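Local coordinates for protein endo-beta-1,4-glucanase (cellulase B) (Bacillus halodurans, PDB 4V2X) that cleaves beta-1,4-linked glucans, with a family 46 carbohydrate-binding module that contributes to hydrolysis of xyloglucan and beta-1,3-1,4-glucans, at residues F279-A284 and F527-Y532; R481-Q486 and E568-T573; L485-G490 and T582-Q587; A499-N504 and N541-T546; L506-A511 and Y532-S537. All coordinates share one frame; numbering follows the deposited sequence.

Contact 1. Residues F279-A284 and F527-Y532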
# COMPACT_ATOMS: atom_id res chain seq x y z
N PHE A 279 -22.06 -23.73 -7.24
CA PHE A 279 -23.51 -23.68 -7.13
C PHE A 279 -24.07 -22.63 -8.10
O PHE A 279 -25.07 -22.87 -8.78
CB PHE A 279 -23.95 -23.34 -5.71
CG PHE A 279 -25.42 -23.07 -5.58
CD1 PHE A 279 -26.35 -24.10 -5.73
CD2 PHE A 279 -25.90 -21.79 -5.34
CE1 PHE A 279 -27.71 -23.86 -5.63
CE2 PHE A 279 -27.26 -21.54 -5.24
CZ PHE A 279 -28.16 -22.57 -5.39
N SER A 280 -23.40 -21.49 -8.16
CA SER A 280 -23.90 -20.34 -8.92
C SER A 280 -24.01 -20.61 -10.42
O SER A 280 -24.85 -20.01 -11.08
CB SER A 280 -23.02 -19.12 -8.66
OG SER A 280 -21.80 -19.20 -9.37
N VAL A 281 -23.16 -21.49 -10.95
CA VAL A 281 -23.20 -21.85 -12.37
C VAL A 281 -23.73 -23.26 -12.63
O VAL A 281 -23.97 -23.61 -13.79
CB VAL A 281 -21.83 -21.66 -13.07
CG1 VAL A 281 -21.36 -20.22 -12.93
CG2 VAL A 281 -20.79 -22.66 -12.57
N ASN A 282 -23.93 -24.04 -11.57
CA ASN A 282 -24.35 -25.45 -11.66
C ASN A 282 -23.32 -26.33 -12.34
O ASN A 282 -23.48 -26.74 -13.49
CB ASN A 282 -25.73 -25.61 -12.31
CG ASN A 282 -26.31 -26.99 -12.09
OD1 ASN A 282 -25.61 -27.93 -11.70
ND2 ASN A 282 -27.60 -27.13 -12.35
N ILE A 283 -22.26 -26.62 -11.59
CA ILE A 283 -21.16 -27.46 -12.05
C ILE A 283 -20.69 -28.24 -10.82
O ILE A 283 -21.03 -27.90 -9.68
CB ILE A 283 -20.03 -26.60 -12.66
CG1 ILE A 283 -19.01 -27.44 -13.44
CG2 ILE A 283 -19.33 -25.78 -11.58
CD1 ILE A 283 -18.00 -26.58 -14.19
N ALA A 284 -19.95 -29.32 -11.05
CA ALA A 284 -19.29 -30.07 -9.99
C ALA A 284 -20.25 -30.76 -9.00
O ALA A 284 -19.84 -31.18 -7.92
CB ALA A 284 -18.28 -29.19 -9.24
N PHE A 527 -18.88 -33.75 -13.08
CA PHE A 527 -20.17 -33.08 -13.27
C PHE A 527 -19.99 -31.85 -14.15
O PHE A 527 -19.33 -30.89 -13.75
CB PHE A 527 -20.77 -32.63 -11.95
CG PHE A 527 -21.26 -33.76 -11.09
CD1 PHE A 527 -22.56 -34.22 -11.22
CD2 PHE A 527 -20.43 -34.37 -10.17
CE1 PHE A 527 -23.03 -35.25 -10.43
CE2 PHE A 527 -20.90 -35.41 -9.38
CZ PHE A 527 -22.20 -35.85 -9.51
N LYS A 528 -20.56 -31.90 -15.34
CA LYS A 528 -20.41 -30.82 -16.31
C LYS A 528 -21.33 -29.64 -15.98
O LYS A 528 -22.26 -29.74 -15.18
CB LYS A 528 -20.70 -31.32 -17.73
CG LYS A 528 -19.82 -32.47 -18.19
CD LYS A 528 -18.33 -32.15 -18.16
CE LYS A 528 -17.63 -32.69 -16.92
NZ LYS A 528 -16.17 -32.37 -16.90
N GLU A 529 -21.04 -28.50 -16.62
CA GLU A 529 -21.73 -27.26 -16.33
C GLU A 529 -23.06 -27.16 -17.09
O GLU A 529 -23.09 -27.22 -18.32
CB GLU A 529 -20.83 -26.08 -16.67
CG GLU A 529 -21.50 -24.74 -16.42
CD GLU A 529 -20.62 -23.55 -16.67
OE1 GLU A 529 -19.39 -23.71 -16.81
OE2 GLU A 529 -21.17 -22.43 -16.74
N PHE A 530 -24.15 -26.96 -16.36
CA PHE A 530 -25.49 -26.89 -16.93
C PHE A 530 -25.57 -25.70 -17.89
O PHE A 530 -25.15 -24.60 -17.54
CB PHE A 530 -26.54 -26.73 -15.81
CG PHE A 530 -27.96 -26.97 -16.25
CD1 PHE A 530 -28.65 -26.03 -17.01
CD2 PHE A 530 -28.63 -28.13 -15.86
CE1 PHE A 530 -29.96 -26.25 -17.40
CE2 PHE A 530 -29.94 -28.35 -16.24
CZ PHE A 530 -30.61 -27.41 -17.01
N GLY A 531 -26.09 -25.93 -19.09
CA GLY A 531 -26.22 -24.88 -20.10
C GLY A 531 -24.99 -24.81 -20.98
O GLY A 531 -25.08 -24.93 -22.21
N TYR A 532 -23.82 -24.67 -20.35
CA TYR A 532 -22.58 -24.52 -21.09
C TYR A 532 -22.21 -25.80 -21.84
O TYR A 532 -21.88 -25.75 -23.03
CB TYR A 532 -21.43 -24.11 -20.16
CG TYR A 532 -20.13 -23.93 -20.89
CD1 TYR A 532 -19.90 -22.79 -21.65
CD2 TYR A 532 -19.14 -24.90 -20.85
CE1 TYR A 532 -18.72 -22.62 -22.35
CE2 TYR A 532 -17.95 -24.75 -21.55
CZ TYR A 532 -17.75 -23.60 -22.29
OH TYR A 532 -16.57 -23.44 -22.98
O HOH W 1 -24.74 -29.37 -14.23
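The carbonyl oxygen of N282 is gripped by several groups. F530 N donates to N282 O at 3.0 Å in a nearly straight bond (169°). E529 CA makes a CA-H...O contact with the same oxygen. A water hydrogen-bonds to N282 O (3.0 Å) and to K528 O (2.7 Å), so it bridges the two backbones. Further along, A284 N donates to F527 O at 3.2 Å, from above the carbonyl plane. The two segments run in nearly opposite directions here.

The amide of N282 lies beside F530, its plane only 15° from that of the ring. N282 ND2 is 3.6 Å from F530 CB, and ND2 donates to V331 O. The extended chain of I283 reaches across, with CD1 3.8 Å from E529 CB. CG of E529 is anti to its N (chi1 179°), and the extended chain carries the carboxylate to the side of V281. There OE2 forms a salt bridge with K327, whose amino group also binds V281 O and F530 O. N282, at positive phi, is the C-prime residue of a Schellman motif. The contact thus joins the end of helix 277-281, in the family 5 catalytic module, to a loop of the CBM46 module.

Contact 2. Residues R481-Q486 and E568-T573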
# COMPACT_ATOMS: atom_id res chain seq x y z
N ARG A 481 -42.19 -41.07 -14.96
CA ARG A 481 -41.72 -42.43 -15.24
C ARG A 481 -40.23 -42.35 -15.53
O ARG A 481 -39.70 -41.26 -15.74
CB ARG A 481 -42.39 -43.03 -16.48
CG ARG A 481 -43.80 -42.57 -16.74
CD ARG A 481 -44.29 -43.13 -18.06
NE ARG A 481 -44.21 -44.59 -18.08
CZ ARG A 481 -43.63 -45.32 -19.03
NH1 ARG A 481 -43.08 -44.76 -20.09
NH2 ARG A 481 -43.63 -46.65 -18.92
N THR A 482 -39.57 -43.49 -15.57
CA THR A 482 -38.16 -43.52 -15.91
C THR A 482 -37.97 -42.79 -17.25
O THR A 482 -38.67 -43.09 -18.22
CB THR A 482 -37.62 -44.96 -15.99
OG1 THR A 482 -37.60 -45.52 -14.67
CG2 THR A 482 -36.20 -44.99 -16.56
N PRO A 483 -37.05 -41.81 -17.28
CA PRO A 483 -36.77 -41.14 -18.54
C PRO A 483 -35.99 -42.06 -19.46
O PRO A 483 -35.27 -42.93 -18.99
CB PRO A 483 -35.92 -39.92 -18.14
CG PRO A 483 -35.59 -40.08 -16.70
CD PRO A 483 -36.12 -41.40 -16.22
N VAL A 484 -36.17 -41.87 -20.77
CA VAL A 484 -35.58 -42.75 -21.76
C VAL A 484 -34.82 -41.90 -22.75
O VAL A 484 -35.36 -40.94 -23.29
CB VAL A 484 -36.66 -43.57 -22.50
CG1 VAL A 484 -36.01 -44.55 -23.47
CG2 VAL A 484 -37.54 -44.32 -21.51
N LEU A 485 -33.55 -42.25 -22.97
CA LEU A 485 -32.74 -41.65 -24.01
C LEU A 485 -32.58 -42.66 -25.14
O LEU A 485 -32.63 -43.87 -24.91
CB LEU A 485 -31.36 -41.26 -23.46
CG LEU A 485 -31.40 -40.25 -22.32
CD1 LEU A 485 -30.00 -40.04 -21.76
CD2 LEU A 485 -32.00 -38.92 -22.75
N GLN A 486 -32.39 -42.16 -26.35
CA GLN A 486 -32.29 -43.03 -27.51
C GLN A 486 -30.93 -42.93 -28.19
O GLN A 486 -30.31 -41.87 -28.20
CB GLN A 486 -33.40 -42.72 -28.51
CG GLN A 486 -34.80 -42.71 -27.93
CD GLN A 486 -35.28 -44.09 -27.48
OE1 GLN A 486 -34.58 -45.09 -27.63
NE2 GLN A 486 -36.49 -44.14 -26.93
N GLU A 568 -34.10 -40.45 -10.43
CA GLU A 568 -33.80 -41.30 -11.57
C GLU A 568 -32.42 -40.94 -12.11
O GLU A 568 -32.04 -39.77 -12.16
CB GLU A 568 -34.85 -41.14 -12.67
CG GLU A 568 -36.21 -41.75 -12.35
CD GLU A 568 -36.21 -43.27 -12.35
OE1 GLU A 568 -35.59 -43.87 -13.25
OE2 GLU A 568 -36.84 -43.87 -11.46
N THR A 569 -31.68 -41.98 -12.48
CA THR A 569 -30.35 -41.85 -13.05
C THR A 569 -30.35 -42.64 -14.35
O THR A 569 -30.82 -43.78 -14.36
CB THR A 569 -29.30 -42.43 -12.09
OG1 THR A 569 -29.29 -41.65 -10.88
CG2 THR A 569 -27.91 -42.43 -12.71
N VAL A 570 -29.87 -42.05 -15.43
CA VAL A 570 -29.80 -42.74 -16.71
C VAL A 570 -28.39 -42.61 -17.26
O VAL A 570 -27.88 -41.50 -17.38
CB VAL A 570 -30.80 -42.16 -17.73
CG1 VAL A 570 -30.66 -42.84 -19.09
CG2 VAL A 570 -32.23 -42.29 -17.22
N ASN A 571 -27.77 -43.75 -17.59
CA ASN A 571 -26.47 -43.75 -18.27
C ASN A 571 -26.63 -43.73 -19.77
O ASN A 571 -27.65 -44.14 -20.30
CB ASN A 571 -25.65 -44.97 -17.86
CG ASN A 571 -25.32 -44.98 -16.38
OD1 ASN A 571 -25.51 -45.99 -15.70
ND2 ASN A 571 -24.82 -43.87 -15.88
N TYR A 572 -25.59 -43.25 -20.45
CA TYR A 572 -25.60 -43.15 -21.90
C TYR A 572 -24.15 -43.16 -22.35
O TYR A 572 -23.27 -42.67 -21.64
CB TYR A 572 -26.29 -41.86 -22.33
CG TYR A 572 -26.65 -41.73 -23.79
CD1 TYR A 572 -27.85 -42.24 -24.28
CD2 TYR A 572 -25.82 -41.06 -24.68
CE1 TYR A 572 -28.20 -42.10 -25.62
CE2 TYR A 572 -26.16 -40.92 -26.02
CZ TYR A 572 -27.34 -41.45 -26.48
OH TYR A 572 -27.68 -41.30 -27.80
N THR A 573 -23.90 -43.73 -23.52
CA THR A 573 -22.56 -43.77 -24.07
C THR A 573 -22.46 -42.92 -25.33
O THR A 573 -23.33 -42.98 -26.20
CB THR A 573 -22.15 -45.22 -24.37
OG1 THR A 573 -22.19 -45.98 -23.16
CG2 THR A 573 -20.74 -45.28 -24.96
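From T482 beside E568 to L485 beside Y572, the two backbones run in nearly the same direction (15° apart), with nearest CA atoms 6.5 to 7.6 Å from each other. At that spacing side chains fill the gap. At one end T482 OG1 donates to E568 OE1 at 3.0 Å, meeting the oxygen from above the carboxylate plane. The glutamate chain bends at chi2 (-72°), which turns its carboxylate back to the threonine. Its CB and CG pass the P483 ring, with CD of P483 3.8 Å from E568 CB.

The middle is apolar. The two branches of V570 part: CG2 goes to P483 CG at 4.1 Å, and CG1 to L485 CD1 at 3.9 Å. L485 CB then meets Y572 CD1 at 3.7 Å. Beyond it Y572 OH donates to Q486 O at 2.7 Å, with the oxygen near the ring plane, at its edge. A phenylalanine in place of Y572 would probably leave Q486 O without this donor and the ring edge unheld. I497 also packs on L485 and Y572, and F562 on L485. Apolar packing thus holds the middle together, while the directional hydroxyl bonds of T482 and Y572 fix how the two ends line up.

Contact 3. Residues L485-G490 and T582-Q587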
# COMPACT_ATOMS: atom_id res chain seq x y z
N LEU A 485 -33.55 -42.25 -22.97
CA LEU A 485 -32.74 -41.65 -24.01
C LEU A 485 -32.58 -42.66 -25.14
O LEU A 485 -32.63 -43.87 -24.91
CB LEU A 485 -31.36 -41.26 -23.46
CG LEU A 485 -31.40 -40.25 -22.32
CD1 LEU A 485 -30.00 -40.04 -21.76
CD2 LEU A 485 -32.00 -38.92 -22.75
N GLN A 486 -32.39 -42.16 -26.35
CA GLN A 486 -32.29 -43.03 -27.51
C GLN A 486 -30.93 -42.93 -28.19
O GLN A 486 -30.31 -41.87 -28.20
CB GLN A 486 -33.40 -42.72 -28.51
CG GLN A 486 -34.80 -42.71 -27.93
CD GLN A 486 -35.28 -44.09 -27.48
OE1 GLN A 486 -34.58 -45.09 -27.63
NE2 GLN A 486 -36.49 -44.14 -26.93
N SER A 487 -30.50 -44.06 -28.73
CA SER A 487 -29.31 -44.13 -29.56
C SER A 487 -29.46 -43.20 -30.76
O SER A 487 -30.57 -42.95 -31.22
CB SER A 487 -29.07 -45.56 -30.02
OG SER A 487 -28.82 -46.42 -28.93
N THR A 488 -28.35 -42.67 -31.24
CA THR A 488 -28.38 -41.72 -32.34
C THR A 488 -26.99 -41.54 -32.91
O THR A 488 -26.01 -42.09 -32.40
CB THR A 488 -28.95 -40.36 -31.88
OG1 THR A 488 -29.29 -39.57 -33.02
CG2 THR A 488 -27.96 -39.61 -30.99
N GLN A 489 -26.90 -40.77 -33.99
CA GLN A 489 -25.63 -40.42 -34.59
C GLN A 489 -25.72 -38.98 -35.07
O GLN A 489 -26.76 -38.57 -35.60
CB GLN A 489 -25.29 -41.39 -35.73
CG GLN A 489 -23.84 -41.34 -36.19
CD GLN A 489 -23.31 -42.68 -36.69
OE1 GLN A 489 -23.31 -43.68 -35.97
NE2 GLN A 489 -22.84 -42.70 -37.94
N GLY A 490 -24.66 -38.21 -34.85
CA GLY A 490 -24.69 -36.79 -35.18
C GLY A 490 -23.32 -36.13 -35.25
O GLY A 490 -22.29 -36.81 -35.24
N THR A 582 -21.40 -40.83 -32.11
CA THR A 582 -22.38 -41.89 -32.00
C THR A 582 -22.86 -41.94 -30.56
O THR A 582 -22.05 -41.96 -29.64
CB THR A 582 -21.77 -43.25 -32.39
OG1 THR A 582 -21.37 -43.20 -33.77
CG2 THR A 582 -22.76 -44.39 -32.20
N GLY A 583 -24.18 -41.95 -30.38
CA GLY A 583 -24.80 -42.09 -29.07
C GLY A 583 -25.43 -43.46 -28.95
O GLY A 583 -26.09 -43.93 -29.88
N ILE A 584 -25.22 -44.11 -27.81
CA ILE A 584 -25.74 -45.45 -27.57
C ILE A 584 -26.49 -45.48 -26.25
O ILE A 584 -25.91 -45.26 -25.19
CB ILE A 584 -24.63 -46.51 -27.54
CG1 ILE A 584 -23.81 -46.49 -28.84
CG2 ILE A 584 -25.22 -47.90 -27.32
CD1 ILE A 584 -22.50 -47.23 -28.75
N ALA A 585 -27.79 -45.76 -26.32
CA ALA A 585 -28.64 -45.80 -25.13
C ALA A 585 -28.35 -47.01 -24.25
O ALA A 585 -27.82 -48.03 -24.72
CB ALA A 585 -30.10 -45.79 -25.54
N ALA A 586 -28.70 -46.90 -22.97
CA ALA A 586 -28.52 -47.99 -22.01
C ALA A 586 -29.37 -49.19 -22.43
O ALA A 586 -30.48 -49.02 -22.92
CB ALA A 586 -28.91 -47.53 -20.61
N GLN A 587 -28.82 -50.39 -22.22
CA GLN A 587 -29.49 -51.63 -22.61
C GLN A 587 -29.19 -52.73 -21.60
O GLN A 587 -29.73 -52.74 -20.49
CB GLN A 587 -29.06 -52.06 -24.00
O HOH W 2 -32.68 -46.90 -23.31
O HOH W 3 -28.92 -49.25 -27.13
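T488 and G583 form a hydrogen-bonded antiparallel pair, and Q489 and T582 the non-hydrogen-bonded pair next to it. They join strands 484-491 and 580-585 in the antiparallel sheet of the CBM46 module. G583 N donates to T488 O at 2.7 Å, and T488 N returns a bond to G583 O at 2.9 Å.

On one face of the sheet the side chains of Q489 and T582 cross at a slant. The first torsion of Q489 (chi1 -165°) points the chain away from its own N, and the chain then bends so that OE1 reaches the threonine hydroxyl. T582 OG1 donates to Q489 OE1 at 3.0 Å, standing well above the amide carbonyl plane (62°). An alanine at T582 would remove that hydroxyl and is likely to leave the Q489 amide freer to turn.

T488 points to the other face, where G583 has no side chain to meet it. A CB on G583 would come within 3.3 Å of T488 CG2, so the glycine suits this tight spot. T488 also packs on F495 and P498 there.

Past the paired residues S487 turns its hydroxyl to the neighbouring backbone. A585 N donates to S487 OG at 2.9 Å along an almost straight line (175°). The methyl of A585 faces L485 O, while a water donates to A585 O at 2.9 Å and makes a weak bond with S487 OG.

Contact 4. Residues A499-N504 and N541-T546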
# COMPACT_ATOMS: atom_id res chain seq x y z
N ALA A 499 -34.83 -37.69 -26.41
CA ALA A 499 -35.05 -37.91 -24.98
C ALA A 499 -36.52 -37.79 -24.61
O ALA A 499 -37.17 -36.79 -24.90
CB ALA A 499 -34.24 -36.91 -24.18
N SER A 500 -37.03 -38.83 -23.96
CA SER A 500 -38.34 -38.79 -23.35
C SER A 500 -38.15 -38.46 -21.88
O SER A 500 -37.81 -39.34 -21.09
CB SER A 500 -39.03 -40.15 -23.48
OG SER A 500 -39.19 -40.51 -24.85
N PHE A 501 -38.35 -37.20 -21.53
CA PHE A 501 -38.13 -36.76 -20.16
C PHE A 501 -39.15 -37.37 -19.20
O PHE A 501 -38.86 -37.56 -18.03
CB PHE A 501 -38.11 -35.23 -20.06
CG PHE A 501 -36.87 -34.62 -20.64
CD1 PHE A 501 -35.68 -34.60 -19.91
CD2 PHE A 501 -36.87 -34.08 -21.92
CE1 PHE A 501 -34.53 -34.04 -20.44
CE2 PHE A 501 -35.72 -33.53 -22.46
CZ PHE A 501 -34.55 -33.51 -21.72
N ASN A 502 -40.34 -37.70 -19.72
CA ASN A 502 -41.34 -38.46 -18.98
C ASN A 502 -41.65 -37.87 -17.60
O ASN A 502 -41.68 -38.57 -16.60
CB ASN A 502 -40.93 -39.94 -18.88
CG ASN A 502 -41.13 -40.70 -20.17
OD1 ASN A 502 -41.93 -40.30 -21.03
ND2 ASN A 502 -40.41 -41.81 -20.33
N GLY A 503 -41.87 -36.55 -17.56
CA GLY A 503 -42.22 -35.85 -16.33
C GLY A 503 -41.06 -35.48 -15.43
O GLY A 503 -41.27 -34.92 -14.35
N ASN A 504 -39.83 -35.77 -15.87
CA ASN A 504 -38.63 -35.48 -15.08
C ASN A 504 -37.98 -34.16 -15.43
O ASN A 504 -38.10 -33.67 -16.55
CB ASN A 504 -37.60 -36.59 -15.26
CG ASN A 504 -38.05 -37.91 -14.69
OD1 ASN A 504 -37.90 -38.15 -13.49
ND2 ASN A 504 -38.62 -38.77 -15.53
N ASN A 541 -38.06 -32.44 -26.68
CA ASN A 541 -37.81 -33.82 -26.27
C ASN A 541 -36.40 -34.26 -26.70
O ASN A 541 -36.20 -35.31 -27.31
CB ASN A 541 -38.89 -34.75 -26.83
CG ASN A 541 -40.29 -34.15 -26.69
OD1 ASN A 541 -40.69 -33.74 -25.61
ND2 ASN A 541 -41.02 -34.07 -27.81
N GLU A 542 -35.42 -33.41 -26.40
CA GLU A 542 -34.04 -33.65 -26.79
C GLU A 542 -33.10 -33.28 -25.65
O GLU A 542 -33.40 -32.39 -24.86
CB GLU A 542 -33.67 -32.81 -28.02
CG GLU A 542 -34.46 -33.15 -29.27
CD GLU A 542 -34.06 -32.31 -30.48
OE1 GLU A 542 -33.34 -31.31 -30.30
OE2 GLU A 542 -34.48 -32.65 -31.60
N MET A 543 -31.97 -33.98 -25.58
CA MET A 543 -30.88 -33.62 -24.69
C MET A 543 -29.73 -33.13 -25.55
O MET A 543 -29.15 -33.90 -26.32
CB MET A 543 -30.45 -34.84 -23.88
CG MET A 543 -29.50 -34.52 -22.75
SD MET A 543 -30.38 -33.75 -21.40
CE MET A 543 -31.26 -35.15 -20.71
N LYS A 544 -29.39 -31.85 -25.40
CA LYS A 544 -28.34 -31.22 -26.21
C LYS A 544 -26.99 -31.36 -25.53
O LYS A 544 -26.87 -31.09 -24.33
CB LYS A 544 -28.67 -29.74 -26.41
CG LYS A 544 -27.74 -28.99 -27.36
CD LYS A 544 -27.46 -29.82 -28.60
CE LYS A 544 -27.45 -29.01 -29.88
NZ LYS A 544 -26.20 -28.24 -30.07
N LEU A 545 -25.98 -31.78 -26.28
CA LEU A 545 -24.59 -31.74 -25.83
C LEU A 545 -23.95 -30.70 -26.73
O LEU A 545 -24.00 -30.83 -27.95
CB LEU A 545 -23.88 -33.09 -26.01
CG LEU A 545 -24.49 -34.30 -25.29
CD1 LEU A 545 -23.60 -35.51 -25.47
CD2 LEU A 545 -24.72 -34.02 -23.82
N THR A 546 -23.35 -29.68 -26.13
CA THR A 546 -22.93 -28.50 -26.90
C THR A 546 -21.61 -28.70 -27.63
O THR A 546 -20.80 -29.58 -27.29
CB THR A 546 -22.78 -27.26 -26.01
OG1 THR A 546 -21.71 -27.48 -25.09
CG2 THR A 546 -24.08 -26.97 -25.26
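The tight part is centred on the F501 ring. E542 O lies in the ring plane at the edge, 3.5 Å from F501 CZ. M543 adds a Met-aromatic contact: its SD is 5.3 Å from the F501 centroid, at the ring edge. Bends at chi2 (75°) and chi3 (74°) curl the methionine so that CE reaches F501 CE1 at 3.5 Å. A499, from the same segment as F501, covers part of one ring face with its CB. A499 N also donates to N541 O at 2.9 Å, from above the carbonyl plane. F564 and Y538 pack on the same ring.

The solvent side is looser. N541 is exposed, and its CB rests near A499 O. The E542 side chain starts away from segment 499-504, and its OE1 binds S496 OG.

Just past the ring the chain reverses. N504 ND2 donates to F501 O at 2.8 Å. The N504 N bond to the same oxygen closes a type I' turn from F501 to N504. On the other strand N541 and E542 both face S537, a G1 beta bulge.

Contact 5. Residues L506-A511 and Y532-S537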
# COMPACT_ATOMS: atom_id res chain seq x y z
N LEU A 506 -34.14 -32.40 -15.37
CA LEU A 506 -32.73 -32.75 -15.30
C LEU A 506 -32.01 -31.87 -14.30
O LEU A 506 -32.15 -30.66 -14.34
CB LEU A 506 -32.08 -32.61 -16.68
CG LEU A 506 -30.58 -32.94 -16.77
CD1 LEU A 506 -30.33 -34.42 -16.56
CD2 LEU A 506 -30.04 -32.50 -18.12
N ALA A 507 -31.22 -32.48 -13.42
CA ALA A 507 -30.42 -31.75 -12.44
C ALA A 507 -29.00 -31.47 -12.93
O ALA A 507 -28.53 -30.33 -12.91
CB ALA A 507 -30.39 -32.51 -11.12
N THR A 508 -28.32 -32.52 -13.37
CA THR A 508 -26.95 -32.37 -13.87
C THR A 508 -26.53 -33.61 -14.68
O THR A 508 -27.29 -34.59 -14.80
CB THR A 508 -25.97 -32.04 -12.71
OG1 THR A 508 -24.64 -31.77 -13.22
CG2 THR A 508 -25.95 -33.16 -11.68
N MET A 509 -25.35 -33.53 -15.27
CA MET A 509 -24.84 -34.58 -16.14
C MET A 509 -23.36 -34.77 -15.86
O MET A 509 -22.61 -33.80 -15.84
CB MET A 509 -25.03 -34.21 -17.61
CG MET A 509 -24.61 -35.31 -18.58
SD MET A 509 -24.33 -34.75 -20.27
CE MET A 509 -22.76 -33.91 -20.11
N GLU A 510 -22.96 -36.02 -15.64
CA GLU A 510 -21.56 -36.38 -15.54
C GLU A 510 -21.04 -36.89 -16.88
O GLU A 510 -21.80 -37.47 -17.66
CB GLU A 510 -21.35 -37.49 -14.50
CG GLU A 510 -21.67 -37.09 -13.08
CD GLU A 510 -21.39 -38.23 -12.13
OE1 GLU A 510 -20.22 -38.38 -11.73
OE2 GLU A 510 -22.35 -38.97 -11.82
N ALA A 511 -19.76 -36.67 -17.12
CA ALA A 511 -19.08 -37.20 -18.30
C ALA A 511 -17.69 -37.70 -17.90
O ALA A 511 -16.88 -36.92 -17.38
CB ALA A 511 -18.98 -36.13 -19.39
N TYR A 532 -23.82 -24.67 -20.35
CA TYR A 532 -22.58 -24.52 -21.09
C TYR A 532 -22.21 -25.80 -21.84
O TYR A 532 -21.88 -25.75 -23.03
CB TYR A 532 -21.43 -24.11 -20.16
CG TYR A 532 -20.13 -23.93 -20.89
CD1 TYR A 532 -19.90 -22.79 -21.65
CD2 TYR A 532 -19.14 -24.90 -20.85
CE1 TYR A 532 -18.72 -22.62 -22.35
CE2 TYR A 532 -17.95 -24.75 -21.55
CZ TYR A 532 -17.75 -23.60 -22.29
OH TYR A 532 -16.57 -23.44 -22.98
N ALA A 533 -22.24 -26.94 -21.14
CA ALA A 533 -21.83 -28.22 -21.70
C ALA A 533 -23.00 -29.06 -22.24
O ALA A 533 -22.82 -29.90 -23.13
CB ALA A 533 -21.05 -29.02 -20.67
N PHE A 534 -24.19 -28.84 -21.69
CA PHE A 534 -25.36 -29.62 -22.08
C PHE A 534 -26.61 -28.85 -21.69
O PHE A 534 -26.55 -27.94 -20.86
CB PHE A 534 -25.36 -30.96 -21.35
CG PHE A 534 -25.55 -30.83 -19.87
CD1 PHE A 534 -24.46 -30.61 -19.04
CD2 PHE A 534 -26.83 -30.86 -19.31
CE1 PHE A 534 -24.63 -30.47 -17.67
CE2 PHE A 534 -27.00 -30.71 -17.95
CZ PHE A 534 -25.91 -30.52 -17.13
N SER A 535 -27.74 -29.22 -22.27
CA SER A 535 -29.01 -28.59 -21.94
C SER A 535 -30.19 -29.50 -22.26
O SER A 535 -30.22 -30.12 -23.31
CB SER A 535 -29.16 -27.28 -22.73
OG SER A 535 -30.37 -26.60 -22.40
N PRO A 536 -31.17 -29.59 -21.35
CA PRO A 536 -32.37 -30.33 -21.69
C PRO A 536 -33.30 -29.44 -22.50
O PRO A 536 -33.53 -28.29 -22.12
CB PRO A 536 -32.98 -30.65 -20.33
CG PRO A 536 -32.55 -29.53 -19.45
CD PRO A 536 -31.22 -29.05 -19.97
N SER A 537 -33.81 -29.95 -23.62
CA SER A 537 -34.82 -29.27 -24.40
C SER A 537 -36.14 -30.01 -24.20
O SER A 537 -36.45 -30.96 -24.92
CB SER A 537 -34.44 -29.25 -25.88
OG SER A 537 -33.31 -28.42 -26.09
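The hydrophobic core of the CBM46 module includes this contact between strands 506-513 and 534-537, the two outermost strands of its eight-stranded antiparallel sheet. The short strand axes come no closer than 8.4 Å, so the strands meet through side chains and not backbone to backbone.

F534 is the central group. Its CG stands between the backbone N and the carbonyl carbon (chi1 67°), which swings the ring across to the other strand. M509 CB lies over the centre of one ring face in a CH-pi contact, 3.7 Å from the centroid and 9° off the ring normal. The M509 and F534 side chains run antiparallel alongside one another. M509 SD therefore ends near the root of the phenylalanine, 4.1 Å from F534 CB, in a Met-aromatic contact oblique to the ring.

L506 brings one branch. Its CD2 touches F534 CE2 at 3.5 Å and also meets P536 CD at 4.1 Å. F534 CZ reaches the opposite backbone, 3.6 Å from M509 N.

Other elements enclose the group. F562 of strand 556-564 packs on L506 and M509, and L545 of strand 542-545 on M509 and F534. The F530 ring, from the loop before strand 534-537, meets F534 with the planes at about 70°.

In the fold
Contact 1 joins the catalytic barrel module to the CBM46 module. Contacts 2 to 5 lie within the latter, on one eight-stranded antiparallel sheet. Contacts 2 and 3 share L485 and Q486, and their centres are about 10 Å apart. Both use strand 484-491; contact 3 pairs it with 580-585, contact 2 packs it against 569-577, one strand beyond. Contacts 4 and 5 use strands that come between these in the chain. Their centres are about 9 Å apart, and M543 packs on L506. Contact 5 lies about 8 Å from contact 1, centre to centre, and shares Y532 with it. The CBM46 core thus continues into the surface that meets the catalytic module. Contact 3 is about 23 Å from contact 1, centre to centre.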